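PDB 5XN8: glycerol Dehydrogenase from Unidentified, which probably catalyses the NAD-dependent oxidation of glycerol to dihydroxyacetone, as a metal-dependent member of the iron-containing alcohol dehydrogenase family. Local coordinates for residues I103-K108 against I142-P147; V150-A155 against R232-N237; V284-P289 against H337-A342; T295-C300 against L305-A310. All blocks are in the same frame, centred on the assembly; numbering follows the deposited sequence.

Interaction 1 (I103-K108 against I142-P147)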
loop_
_atom_site.group_PDB
_atom_site.type_symbol
_atom_site.label_atom_id
_atom_site.label_comp_id
_atom_site.label_asym_id
_atom_site.label_seq_id
_atom_site.Cartn_x
_atom_site.Cartn_y
_atom_site.Cartn_z
ATOM N N ILE A 103 33.248 -40.364 18.649
ATOM C CA ILE A 103 34.617 -40.516 19.165
ATOM C C ILE A 103 34.944 -39.401 20.163
ATOM O O ILE A 103 35.501 -39.668 21.230
ATOM C CB ILE A 103 35.666 -40.528 18.024
ATOM C CG1 ILE A 103 35.512 -41.785 17.154
ATOM C CG2 ILE A 103 37.093 -40.491 18.569
ATOM C CD1 ILE A 103 36.054 -41.622 15.750
ATOM N N GLY A 104 34.596 -38.163 19.813
ATOM C CA GLY A 104 34.814 -37.008 20.690
ATOM C C GLY A 104 34.035 -37.096 21.984
ATOM O O GLY A 104 34.565 -36.777 23.058
ATOM N N TYR A 105 32.785 -37.546 21.884
ATOM C CA TYR A 105 31.937 -37.756 23.053
ATOM C C TYR A 105 32.509 -38.807 24.008
ATOM O O TYR A 105 32.749 -38.510 25.182
ATOM C CB TYR A 105 30.507 -38.155 22.641
ATOM C CG TYR A 105 29.688 -38.605 23.826
ATOM C CD1 TYR A 105 29.381 -37.718 24.859
ATOM C CD2 TYR A 105 29.263 -39.927 23.949
ATOM C CE1 TYR A 105 28.663 -38.135 25.973
ATOM C CE2 TYR A 105 28.550 -40.356 25.058
ATOM C CZ TYR A 105 28.249 -39.453 26.062
ATOM O OH TYR A 105 27.540 -39.868 27.165
ATOM N N TYR A 106 32.730 -40.021 23.510
ATOM C CA TYR A 106 33.197 -41.124 24.365
ATOM C C TYR A 106 34.602 -40.908 24.952
ATOM O O TYR A 106 34.892 -41.406 26.039
ATOM C CB TYR A 106 33.111 -42.471 23.631
ATOM C CG TYR A 106 31.686 -42.925 23.376
ATOM C CD1 TYR A 106 30.835 -43.240 24.435
ATOM C CD2 TYR A 106 31.186 -43.047 22.076
ATOM C CE1 TYR A 106 29.523 -43.645 24.209
ATOM C CE2 TYR A 106 29.879 -43.440 21.841
ATOM C CZ TYR A 106 29.047 -43.744 22.905
ATOM O OH TYR A 106 27.751 -44.156 22.670
ATOM N N GLN A 107 35.454 -40.164 24.246
ATOM C CA GLN A 107 36.808 -39.841 24.728
ATOM C C GLN A 107 36.921 -38.485 25.429
ATOM O O GLN A 107 38.001 -38.139 25.900
ATOM C CB GLN A 107 37.802 -39.902 23.563
ATOM C CG GLN A 107 37.972 -41.295 22.964
ATOM C CD GLN A 107 38.524 -42.289 23.964
ATOM O OE1 GLN A 107 37.864 -43.261 24.323
ATOM N NE2 GLN A 107 39.730 -42.028 24.445
ATOM N N LYS A 108 35.820 -37.736 25.510
ATOM C CA LYS A 108 35.808 -36.383 26.087
ATOM C C LYS A 108 36.839 -35.483 25.406
ATOM O O LYS A 108 37.692 -34.887 26.065
ATOM C CB LYS A 108 36.027 -36.431 27.606
ATOM C CG LYS A 108 35.059 -37.339 28.343
ATOM C CD LYS A 108 35.222 -37.196 29.853
ATOM C CE LYS A 108 34.369 -38.211 30.600
ATOM N NZ LYS A 108 34.776 -39.613 30.308
ATOM N N ILE A 142 22.230 -38.784 20.949
ATOM C CA ILE A 142 22.125 -37.353 21.198
ATOM C C ILE A 142 23.166 -37.027 22.264
ATOM O O ILE A 142 23.168 -37.645 23.321
ATOM C CB ILE A 142 20.722 -36.961 21.715
ATOM C CG1 ILE A 142 19.621 -37.481 20.779
ATOM C CG2 ILE A 142 20.620 -35.450 21.911
ATOM C CD1 ILE A 142 18.281 -37.661 21.472
ATOM N N TYR A 143 24.033 -36.060 21.979
ATOM C CA TYR A 143 25.102 -35.661 22.886
ATOM C C TYR A 143 24.729 -34.417 23.691
ATOM O O TYR A 143 23.884 -33.619 23.257
ATOM C CB TYR A 143 26.397 -35.391 22.120
ATOM C CG TYR A 143 26.769 -36.514 21.194
ATOM C CD1 TYR A 143 27.024 -37.790 21.692
ATOM C CD2 TYR A 143 26.818 -36.319 19.813
ATOM C CE1 TYR A 143 27.348 -38.840 20.844
ATOM C CE2 TYR A 143 27.137 -37.350 18.961
ATOM C CZ TYR A 143 27.400 -38.609 19.473
ATOM O OH TYR A 143 27.713 -39.628 18.615
ATOM N N PRO A 144 25.364 -34.235 24.869
ATOM C CA PRO A 144 25.244 -32.976 25.606
ATOM C C PRO A 144 25.847 -31.772 24.879
ATOM O O PRO A 144 25.374 -30.646 25.078
ATOM C CB PRO A 144 26.040 -33.239 26.896
ATOM C CG PRO A 144 26.128 -34.721 27.015
ATOM C CD PRO A 144 26.169 -35.228 25.609
ATOM N N LYS A 145 26.867 -32.017 24.053
ATOM C CA LYS A 145 27.665 -30.961 23.440
ATOM C C LYS A 145 27.580 -30.986 21.910
ATOM O O LYS A 145 27.582 -32.055 21.310
ATOM C CB LYS A 145 29.123 -31.108 23.886
ATOM C CG LYS A 145 29.924 -29.818 23.775
ATOM C CD LYS A 145 31.379 -30.010 24.142
ATOM C CE LYS A 145 31.529 -30.230 25.637
ATOM N NZ LYS A 145 32.908 -29.911 26.129
ATOM N N ASN A 146 27.498 -29.805 21.295
ATOM C CA ASN A 146 27.613 -29.672 19.837
ATOM C C ASN A 146 29.088 -29.745 19.442
ATOM O O ASN A 146 29.962 -29.595 20.295
ATOM C CB ASN A 146 27.039 -28.339 19.354
ATOM C CG ASN A 146 25.536 -28.274 19.470
ATOM O OD1 ASN A 146 24.984 -28.236 20.571
ATOM N ND2 ASN A 146 24.859 -28.239 18.326
ATOM N N PRO A 147 29.381 -29.986 18.148
ATOM C CA PRO A 147 30.773 -29.879 17.697
ATOM C C PRO A 147 31.402 -28.550 18.104
ATOM O O PRO A 147 30.736 -27.515 18.081
ATOM C CB PRO A 147 30.652 -29.951 16.179
ATOM C CG PRO A 147 29.440 -30.773 15.953
ATOM C CD PRO A 147 28.493 -30.445 17.065
#
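Tyr-105 and Tyr-143 meet where the last turn of helix 94-107 faces the loop 142-147. The tight part is small: CD1 of Tyr-143 sits over one face of the Tyr-105 ring, 3.5 Å from its CG, and CE1 of Tyr-143 rests 3.7 Å from Tyr-105 CB. The two planes make an angle of 36° with centroids 5.2 Å apart, an oblique aromatic pair. Tyr-105 reaches it because its ring stands anti to the backbone N (chi1 170°), leaning out from the helix toward the loop.

The outer side is looser. Tyr-105 is exposed, and the partly exposed Pro-144 touches it mainly through CD, 3.8 Å from Tyr-105 CE1, the two side chains lying roughly at right angles; Pro-144 also packs on Asn-27 of a neighbouring subunit. Tyr-143, by contrast, is buried: its OH is hydrogen-bonded to Ser-128 OG, and its side chain lies about 6 Å from that of Leu-127, a probable NAD-binding residue. It also packs on Lys-101 and Ala-102 of helix 94-107, while helix 70-83 flanks Ile-103 and Gln-107, and the loop runs on from strand 137-142 into strand 149-153.

Interaction 2 (V150-A155 against R232-N237)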
loop_
_atom_site.group_PDB
_atom_site.type_symbol
_atom_site.label_atom_id
_atom_site.label_comp_id
_atom_site.label_asym_id
_atom_site.label_seq_id
_atom_site.Cartn_x
_atom_site.Cartn_y
_atom_site.Cartn_z
ATOM N N VAL A 150 32.742 -26.068 13.247
ATOM C CA VAL A 150 32.127 -26.493 11.990
ATOM C C VAL A 150 32.772 -25.662 10.886
ATOM O O VAL A 150 32.663 -24.444 10.896
ATOM C CB VAL A 150 30.599 -26.262 11.978
ATOM C CG1 VAL A 150 30.003 -26.614 10.615
ATOM C CG2 VAL A 150 29.916 -27.056 13.092
ATOM N N VAL A 151 33.442 -26.324 9.940
ATOM C CA VAL A 151 34.251 -25.644 8.933
ATOM C C VAL A 151 33.729 -25.968 7.535
ATOM O O VAL A 151 33.762 -27.125 7.101
ATOM C CB VAL A 151 35.736 -26.035 9.054
ATOM C CG1 VAL A 151 36.605 -25.122 8.195
ATOM C CG2 VAL A 151 36.181 -25.977 10.515
ATOM N N MET A 152 33.270 -24.936 6.830
ATOM C CA MET A 152 32.632 -25.080 5.532
ATOM C C MET A 152 33.514 -24.428 4.476
ATOM O O MET A 152 33.541 -23.207 4.351
ATOM C CB MET A 152 31.249 -24.420 5.564
ATOM C CG MET A 152 30.355 -24.871 6.714
ATOM S SD MET A 152 29.871 -26.604 6.598
ATOM C CE MET A 152 28.722 -26.562 5.235
ATOM N N ASP A 153 34.262 -25.248 3.739
ATOM C CA ASP A 153 35.076 -24.756 2.637
ATOM C C ASP A 153 34.200 -24.739 1.400
ATOM O O ASP A 153 33.930 -25.787 0.796
ATOM C CB ASP A 153 36.327 -25.624 2.414
ATOM C CG ASP A 153 37.327 -24.972 1.454
ATOM O OD1 ASP A 153 36.904 -24.240 0.535
ATOM O OD2 ASP A 153 38.539 -25.181 1.629
ATOM N N THR A 154 33.775 -23.538 1.020
ATOM C CA THR A 154 32.802 -23.363 -0.054
ATOM C C THR A 154 33.401 -23.561 -1.450
ATOM O O THR A 154 32.656 -23.717 -2.408
ATOM C CB THR A 154 32.164 -21.966 0.029
ATOM O OG1 THR A 154 33.189 -20.977 -0.087
ATOM C CG2 THR A 154 31.427 -21.791 1.369
ATOM N N ALA A 155 34.729 -23.534 -1.570
ATOM C CA ALA A 155 35.413 -23.892 -2.822
ATOM C C ALA A 155 35.317 -25.391 -3.088
ATOM O O ALA A 155 35.167 -25.817 -4.238
ATOM C CB ALA A 155 36.874 -23.445 -2.787
ATOM N N ARG A 232 25.388 -17.774 0.937
ATOM C CA ARG A 232 24.158 -17.577 1.722
ATOM C C ARG A 232 23.374 -18.880 1.876
ATOM O O ARG A 232 22.828 -19.156 2.946
ATOM C CB ARG A 232 23.234 -16.523 1.094
ATOM C CG ARG A 232 23.799 -15.125 0.908
ATOM C CD ARG A 232 24.058 -14.397 2.213
ATOM N NE ARG A 232 24.729 -13.109 1.975
ATOM C CZ ARG A 232 24.132 -11.974 1.583
ATOM N NH1 ARG A 232 22.814 -11.917 1.360
ATOM N NH2 ARG A 232 24.859 -10.879 1.408
ATOM N N ILE A 233 23.312 -19.662 0.800
ATOM C CA ILE A 233 22.593 -20.941 0.800
ATOM C C ILE A 233 23.314 -22.020 1.600
ATOM O O ILE A 233 22.663 -22.819 2.260
ATOM C CB ILE A 233 22.276 -21.405 -0.653
ATOM C CG1 ILE A 233 21.172 -20.519 -1.247
ATOM C CG2 ILE A 233 21.879 -22.884 -0.730
ATOM C CD1 ILE A 233 19.777 -20.752 -0.696
ATOM N N ILE A 234 24.645 -22.051 1.539
ATOM C CA ILE A 234 25.439 -22.961 2.383
ATOM C C ILE A 234 25.230 -22.655 3.875
ATOM O O ILE A 234 25.187 -23.575 4.697
ATOM C CB ILE A 234 26.942 -22.926 2.010
ATOM C CG1 ILE A 234 27.158 -23.594 0.648
ATOM C CG2 ILE A 234 27.802 -23.635 3.058
ATOM C CD1 ILE A 234 28.519 -23.317 0.037
ATOM N N GLU A 235 25.106 -21.378 4.224
ATOM C CA GLU A 235 24.831 -20.977 5.607
ATOM C C GLU A 235 23.401 -21.339 6.004
ATOM O O GLU A 235 23.171 -21.838 7.108
ATOM C CB GLU A 235 25.049 -19.477 5.790
ATOM C CG GLU A 235 25.041 -19.034 7.252
ATOM C CD GLU A 235 24.896 -17.540 7.444
ATOM O OE1 GLU A 235 25.233 -16.785 6.514
ATOM O OE2 GLU A 235 24.443 -17.118 8.544
ATOM N N ALA A 236 22.455 -21.057 5.109
ATOM C CA ALA A 236 21.065 -21.474 5.288
ATOM C C ALA A 236 20.958 -22.980 5.519
ATOM O O ALA A 236 20.336 -23.422 6.488
ATOM C CB ALA A 236 20.225 -21.064 4.083
ATOM N N ASN A 237 21.592 -23.747 4.633
ATOM C CA ASN A 237 21.579 -25.217 4.677
ATOM C C ASN A 237 22.247 -25.822 5.904
ATOM O O ASN A 237 21.883 -26.935 6.310
ATOM C CB ASN A 237 22.259 -25.809 3.421
ATOM C CG ASN A 237 21.401 -25.716 2.173
ATOM O OD1 ASN A 237 20.336 -25.088 2.168
ATOM N ND2 ASN A 237 21.862 -26.362 1.102
#
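Met-152 and Thr-154 are the two residues of 150-155 that touch helix 228-247, and both meet the same side chain, Ile-234. Val-150 and Val-151 lead in as strand, packing on Val-113 and Val-112 of strand 111-115. At Met-152 the chain turns its side chain toward the helix. It is bent at both chi2 (-66°) and chi3 (-72°), which folds the thioether round and brings the terminal CE to CG2 of Ile-234 at 3.8 Å; the two side chains run past each other in opposite directions.

Asp-153 points away from the helix and closes the strand as an N-cap: its OD1 accepts from Ala-155 N at 3.1 Å, a somewhat bent bond with an N-H...O angle of 136°, and its OD2 binds Ser-18 OG. Thr-154 then opens the short helix 154-158. Its CG2 lies 3.5 Å from CD1 of Ile-234, with CB a little farther at 3.9 Å, while OG1 turns to Glu-231 OE2. The two branches of Ile-234 are thus divided, CG2 to the methionine and CD1 to the threonine, in a buried apolar junction.

Strand 149-153 belongs to the parallel sheet of the Rossmann-like N-terminal domain known for this family; at its capped end, this contact joins that domain to the helical C-terminal domain.

Interaction 3 (V284-P289 against H337-A342)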
loop_
_atom_site.group_PDB
_atom_site.type_symbol
_atom_site.label_atom_id
_atom_site.label_comp_id
_atom_site.label_asym_id
_atom_site.label_seq_id
_atom_site.Cartn_x
_atom_site.Cartn_y
_atom_site.Cartn_z
ATOM N N VAL A 284 -0.425 -29.162 3.572
ATOM C CA VAL A 284 -1.790 -29.667 3.394
ATOM C C VAL A 284 -2.374 -30.118 4.732
ATOM O O VAL A 284 -3.575 -29.979 4.964
ATOM C CB VAL A 284 -1.817 -30.829 2.381
ATOM C CG1 VAL A 284 -3.191 -31.497 2.334
ATOM C CG2 VAL A 284 -1.427 -30.321 0.991
ATOM N N LEU A 285 -1.512 -30.652 5.593
ATOM C CA LEU A 285 -1.884 -31.127 6.928
ATOM C C LEU A 285 -2.312 -29.996 7.867
ATOM O O LEU A 285 -3.343 -30.106 8.536
ATOM C CB LEU A 285 -0.704 -31.888 7.543
ATOM C CG LEU A 285 -0.938 -32.782 8.757
ATOM C CD1 LEU A 285 -1.923 -33.884 8.415
ATOM C CD2 LEU A 285 0.384 -33.349 9.216
ATOM N N GLN A 286 -1.516 -28.929 7.916
ATOM C CA GLN A 286 -1.847 -27.727 8.717
ATOM C C GLN A 286 -2.721 -26.708 7.968
ATOM O O GLN A 286 -3.038 -25.649 8.503
ATOM C CB GLN A 286 -0.572 -27.068 9.269
ATOM C CG GLN A 286 0.291 -26.302 8.265
ATOM C CD GLN A 286 1.721 -26.087 8.754
ATOM O OE1 GLN A 286 2.251 -26.875 9.544
ATOM N NE2 GLN A 286 2.361 -25.033 8.269
ATOM N N ASN A 287 -3.123 -27.044 6.742
ATOM C CA ASN A 287 -3.981 -26.200 5.912
ATOM C C ASN A 287 -3.415 -24.807 5.710
ATOM O O ASN A 287 -4.056 -23.809 6.012
ATOM C CB ASN A 287 -5.410 -26.143 6.476
ATOM C CG ASN A 287 -6.392 -25.572 5.488
ATOM O OD1 ASN A 287 -6.349 -25.910 4.306
ATOM N ND2 ASN A 287 -7.265 -24.686 5.958
ATOM N N SER A 288 -2.187 -24.758 5.201
ATOM C CA SER A 288 -1.570 -23.503 4.838
ATOM C C SER A 288 -2.309 -22.951 3.628
ATOM O O SER A 288 -2.881 -23.716 2.867
ATOM C CB SER A 288 -0.076 -23.698 4.597
ATOM O OG SER A 288 0.306 -24.152 3.301
ATOM N N PRO A 289 -2.339 -21.611 3.466
ATOM C CA PRO A 289 -3.083 -21.048 2.329
ATOM C C PRO A 289 -2.486 -21.429 0.974
ATOM O O PRO A 289 -1.344 -21.873 0.906
ATOM C CB PRO A 289 -3.027 -19.533 2.571
ATOM C CG PRO A 289 -1.884 -19.321 3.484
ATOM C CD PRO A 289 -1.679 -20.569 4.269
ATOM N N HIS A 337 3.698 -35.572 16.476
ATOM C CA HIS A 337 2.909 -35.214 17.659
ATOM C C HIS A 337 3.278 -33.847 18.252
ATOM O O HIS A 337 2.606 -33.369 19.169
ATOM C CB HIS A 337 3.008 -36.316 18.716
ATOM C CG HIS A 337 2.618 -37.661 18.196
ATOM N ND1 HIS A 337 3.494 -38.724 18.155
ATOM C CD2 HIS A 337 1.467 -38.094 17.629
ATOM C CE1 HIS A 337 2.885 -39.767 17.619
ATOM N NE2 HIS A 337 1.656 -39.410 17.287
ATOM N N ASN A 338 4.330 -33.224 17.723
ATOM C CA ASN A 338 4.636 -31.818 17.980
ATOM C C ASN A 338 3.769 -30.826 17.183
ATOM O O ASN A 338 3.917 -29.628 17.381
ATOM C CB ASN A 338 6.122 -31.522 17.690
ATOM C CG ASN A 338 7.072 -32.314 18.578
ATOM O OD1 ASN A 338 6.718 -32.736 19.678
ATOM N ND2 ASN A 338 8.302 -32.489 18.112
ATOM N N MET A 339 2.887 -31.292 16.297
ATOM C CA MET A 339 1.954 -30.385 15.601
ATOM C C MET A 339 0.949 -29.793 16.586
ATOM O O MET A 339 0.576 -30.453 17.559
ATOM C CB MET A 339 1.192 -31.089 14.458
ATOM C CG MET A 339 2.044 -31.566 13.299
ATOM S SD MET A 339 2.970 -30.324 12.382
ATOM C CE MET A 339 1.681 -29.493 11.445
ATOM N N PRO A 340 0.472 -28.561 16.321
ATOM C CA PRO A 340 -0.464 -27.920 17.255
ATOM C C PRO A 340 -1.923 -28.389 17.144
ATOM O O PRO A 340 -2.826 -27.672 17.572
ATOM C CB PRO A 340 -0.325 -26.433 16.896
ATOM C CG PRO A 340 0.001 -26.433 15.445
ATOM C CD PRO A 340 0.839 -27.657 15.212
ATOM N N PHE A 341 -2.160 -29.575 16.575
ATOM C CA PHE A 341 -3.504 -30.148 16.491
ATOM C C PHE A 341 -3.389 -31.675 16.474
ATOM O O PHE A 341 -2.285 -32.219 16.354
ATOM C CB PHE A 341 -4.236 -29.635 15.243
ATOM C CG PHE A 341 -3.401 -29.682 13.993
ATOM C CD1 PHE A 341 -2.605 -28.598 13.634
ATOM C CD2 PHE A 341 -3.395 -30.812 13.186
ATOM C CE1 PHE A 341 -1.817 -28.647 12.494
ATOM C CE2 PHE A 341 -2.618 -30.868 12.052
ATOM C CZ PHE A 341 -1.829 -29.788 11.697
ATOM N N ALA A 342 -4.526 -32.356 16.603
ATOM C CA ALA A 342 -4.550 -33.815 16.609
ATOM C C ALA A 342 -4.178 -34.377 15.233
ATOM O O ALA A 342 -4.758 -33.969 14.219
ATOM C CB ALA A 342 -5.924 -34.323 17.021
#
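Phe-341 is aimed at the end of helix 271-285, with CZ and the neighbouring CE1 and CE2 against Leu-285 and Gln-286. CZ meets the O and CA side of the peptide between these two residues, 3.5 Å from Leu-285 O and 3.6 Å from Gln-286 CA, and both come in obliquely to the ring. The ring gets there with CG between the backbone N and the carbonyl carbon (chi1 46°). One long side, CE1, then runs against CB of Gln-286 at 3.8 Å; on the other, CE2 lies 4.2 Å from CG of Leu-285, whose side chain crosses that of the phenylalanine at a slant.

Met-339 enters from the same loop. Its CB lies over one face of the Phe-341 ring, offset toward the rim, and its chain, bent at chi2 and chi3, carries CE back to Gln-286, where it sits 3.3 Å from OE1 and 4.0 Å from CB. The methionine and glutamine chains cross at about a right angle. OE1 is also hydrogen-bonded to NE2 of Gln-282, one turn earlier, which helps to hold the amide in place beside the methyl.

Phe-341 also packs on Arg-186 of a neighbouring subunit, and Asn-287 binds Glu-213 and Lys-216 of another. Beside these interfaces, the contact joins the C-terminal end of helix 271-285 to the loop between helices 318-329 and 345-363, within the helical C-terminal domain.

Interaction 4 (T295-C300 against L305-A310)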
loop_
_atom_site.group_PDB
_atom_site.type_symbol
_atom_site.label_atom_id
_atom_site.label_comp_id
_atom_site.label_asym_id
_atom_site.label_seq_id
_atom_site.Cartn_x
_atom_site.Cartn_y
_atom_site.Cartn_z
ATOM N N THR A 295 4.134 -21.076 -3.552
ATOM C CA THR A 295 5.526 -20.635 -3.429
ATOM C C THR A 295 6.487 -21.806 -3.170
ATOM O O THR A 295 7.602 -21.815 -3.697
ATOM C CB THR A 295 5.750 -19.524 -2.367
ATOM O OG1 THR A 295 7.069 -19.693 -1.835
ATOM C CG2 THR A 295 4.852 -19.571 -1.203
ATOM N N VAL A 296 6.046 -22.788 -2.379
ATOM C CA VAL A 296 6.842 -23.978 -2.075
ATOM C C VAL A 296 6.893 -24.936 -3.271
ATOM O O VAL A 296 7.955 -25.463 -3.600
ATOM C CB VAL A 296 6.318 -24.701 -0.818
ATOM C CG1 VAL A 296 7.040 -26.028 -0.594
ATOM C CG2 VAL A 296 6.489 -23.811 0.398
ATOM N N LEU A 297 5.747 -25.180 -3.896
ATOM C CA LEU A 297 5.695 -25.943 -5.138
ATOM C C LEU A 297 6.593 -25.310 -6.212
ATOM O O LEU A 297 7.385 -26.006 -6.866
ATOM C CB LEU A 297 4.261 -26.008 -5.670
ATOM C CG LEU A 297 3.265 -26.949 -5.007
ATOM C CD1 LEU A 297 1.881 -26.664 -5.564
ATOM C CD2 LEU A 297 3.635 -28.430 -5.176
ATOM N N GLY A 298 6.461 -23.992 -6.372
ATOM C CA GLY A 298 7.263 -23.224 -7.315
ATOM C C GLY A 298 8.743 -23.301 -7.051
ATOM O O GLY A 298 9.525 -23.470 -7.977
ATOM N N PHE A 299 9.125 -23.205 -5.783
ATOM C CA PHE A 299 10.523 -23.365 -5.373
ATOM C C PHE A 299 11.035 -24.762 -5.706
ATOM O O PHE A 299 12.070 -24.894 -6.373
ATOM C CB PHE A 299 10.693 -23.088 -3.877
ATOM C CG PHE A 299 12.078 -23.361 -3.363
ATOM C CD1 PHE A 299 13.088 -22.418 -3.524
ATOM C CD2 PHE A 299 12.375 -24.557 -2.714
ATOM C CE1 PHE A 299 14.375 -22.670 -3.084
ATOM C CE2 PHE A 299 13.656 -24.810 -2.255
ATOM C CZ PHE A 299 14.658 -23.865 -2.446
ATOM N N CYS A 300 10.312 -25.784 -5.241
ATOM C CA CYS A 300 10.685 -27.188 -5.475
ATOM C C CYS A 300 10.840 -27.549 -6.970
ATOM O O CYS A 300 11.846 -28.134 -7.356
ATOM C CB CYS A 300 9.677 -28.145 -4.805
ATOM S SG CYS A 300 9.798 -28.320 -3.016
ATOM N N LEU A 305 13.255 -30.544 -6.863
ATOM C CA LEU A 305 12.851 -31.345 -5.708
ATOM C C LEU A 305 11.488 -31.977 -5.965
ATOM O O LEU A 305 10.652 -31.377 -6.631
ATOM C CB LEU A 305 12.791 -30.468 -4.457
ATOM C CG LEU A 305 14.132 -30.045 -3.859
ATOM C CD1 LEU A 305 13.921 -28.896 -2.879
ATOM C CD2 LEU A 305 14.824 -31.224 -3.185
ATOM N N PRO A 306 11.252 -33.191 -5.438
ATOM C CA PRO A 306 10.018 -33.927 -5.766
ATOM C C PRO A 306 8.757 -33.323 -5.171
ATOM O O PRO A 306 8.723 -33.061 -3.976
ATOM C CB PRO A 306 10.268 -35.313 -5.170
ATOM C CG PRO A 306 11.225 -35.079 -4.081
ATOM C CD PRO A 306 12.126 -33.979 -4.557
ATOM N N VAL A 307 7.738 -33.094 -5.996
ATOM C CA VAL A 307 6.426 -32.604 -5.526
ATOM C C VAL A 307 5.296 -33.631 -5.718
ATOM O O VAL A 307 4.142 -33.344 -5.435
ATOM C CB VAL A 307 6.051 -31.257 -6.186
ATOM C CG1 VAL A 307 7.055 -30.183 -5.797
ATOM C CG2 VAL A 307 5.971 -31.365 -7.699
ATOM N N THR A 308 5.645 -34.833 -6.183
ATOM C CA THR A 308 4.677 -35.900 -6.441
ATOM C C THR A 308 5.259 -37.225 -6.000
ATOM O O THR A 308 6.482 -37.408 -6.002
ATOM C CB THR A 308 4.370 -36.038 -7.945
ATOM O OG1 THR A 308 5.571 -36.355 -8.635
ATOM C CG2 THR A 308 3.800 -34.766 -8.523
ATOM N N LEU A 309 4.377 -38.160 -5.676
ATOM C CA LEU A 309 4.782 -39.515 -5.334
ATOM C C LEU A 309 5.583 -40.187 -6.448
ATOM O O LEU A 309 6.570 -40.867 -6.162
ATOM C CB LEU A 309 3.558 -40.356 -4.991
ATOM C CG LEU A 309 2.856 -39.960 -3.693
ATOM C CD1 LEU A 309 1.534 -40.672 -3.562
ATOM C CD2 LEU A 309 3.742 -40.254 -2.489
ATOM N N ALA A 310 5.186 -39.970 -7.703
ATOM C CA ALA A 310 5.891 -40.548 -8.861
ATOM C C ALA A 310 7.352 -40.103 -8.959
ATOM O O ALA A 310 8.219 -40.906 -9.251
ATOM C CB ALA A 310 5.150 -40.227 -10.158
#
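Phe-299 offers the flat ring of this contact, and it is met obliquely: CD1 of Leu-305 comes to 4.1 Å from its CE2, while Leu-173 and Leu-210 of surrounding helices also pack on the phenylalanine. The ring lies anti to its own backbone N (chi1 175°), angled along the helix so that its CE2 corner reaches the leucine.

The other flat group is the Cys-300 peptide. Its carbonyl O accepts from Leu-305 N at 2.8 Å in a nearly straight bond, N-H...O 178°, with the donor tilted 34° from the carbonyl plane. Side chains close in beside it. Cys-300 CB is 3.5 Å from CG1 of Val-307 and 3.9 Å from CB of Leu-305, with SG lying alongside Leu-305 CB and CD1. Leu-297, a turn earlier, crosses Val-307 obliquely, its CD2 being 3.9 Å from the valine CB. CG1 of Val-307 therefore lies against both Cys-300 and Leu-297.

Helices 162-185, 271-285 and 345-363 pack round these residues: Leu-305 on Val-166, Val-307 on Leu-280 and Leu-297 on Trp-362. All five touching residues are buried, so one short, nearly straight backbone bond probably helps to set where the chain turns back after helix 290-303, and otherwise the contact is made by apolar surfaces, among which the cysteine sulfur serves as another packing atom.

From the N terminus, interaction 1 comes first, bringing the end of helix 94-107 against the loop after strand 137-142 and so closing a loop that contains the two-stranded antiparallel sheet. Interaction 2 begins a few residues later and closes a longer, mostly helical loop, joining strand 149-153, last of the parallel sheet along the chain, to helix 228-247 and thereby the two domains. Interactions 3 and 4 lie wholly in the helical half. Interaction 3 links 284-289 to 337-342, and the short turn-back of interaction 4, from helix 290-303 to 305-310, falls within its span. None of the four cross; interactions 1 and 4 lie on opposite sides of the chain's centre.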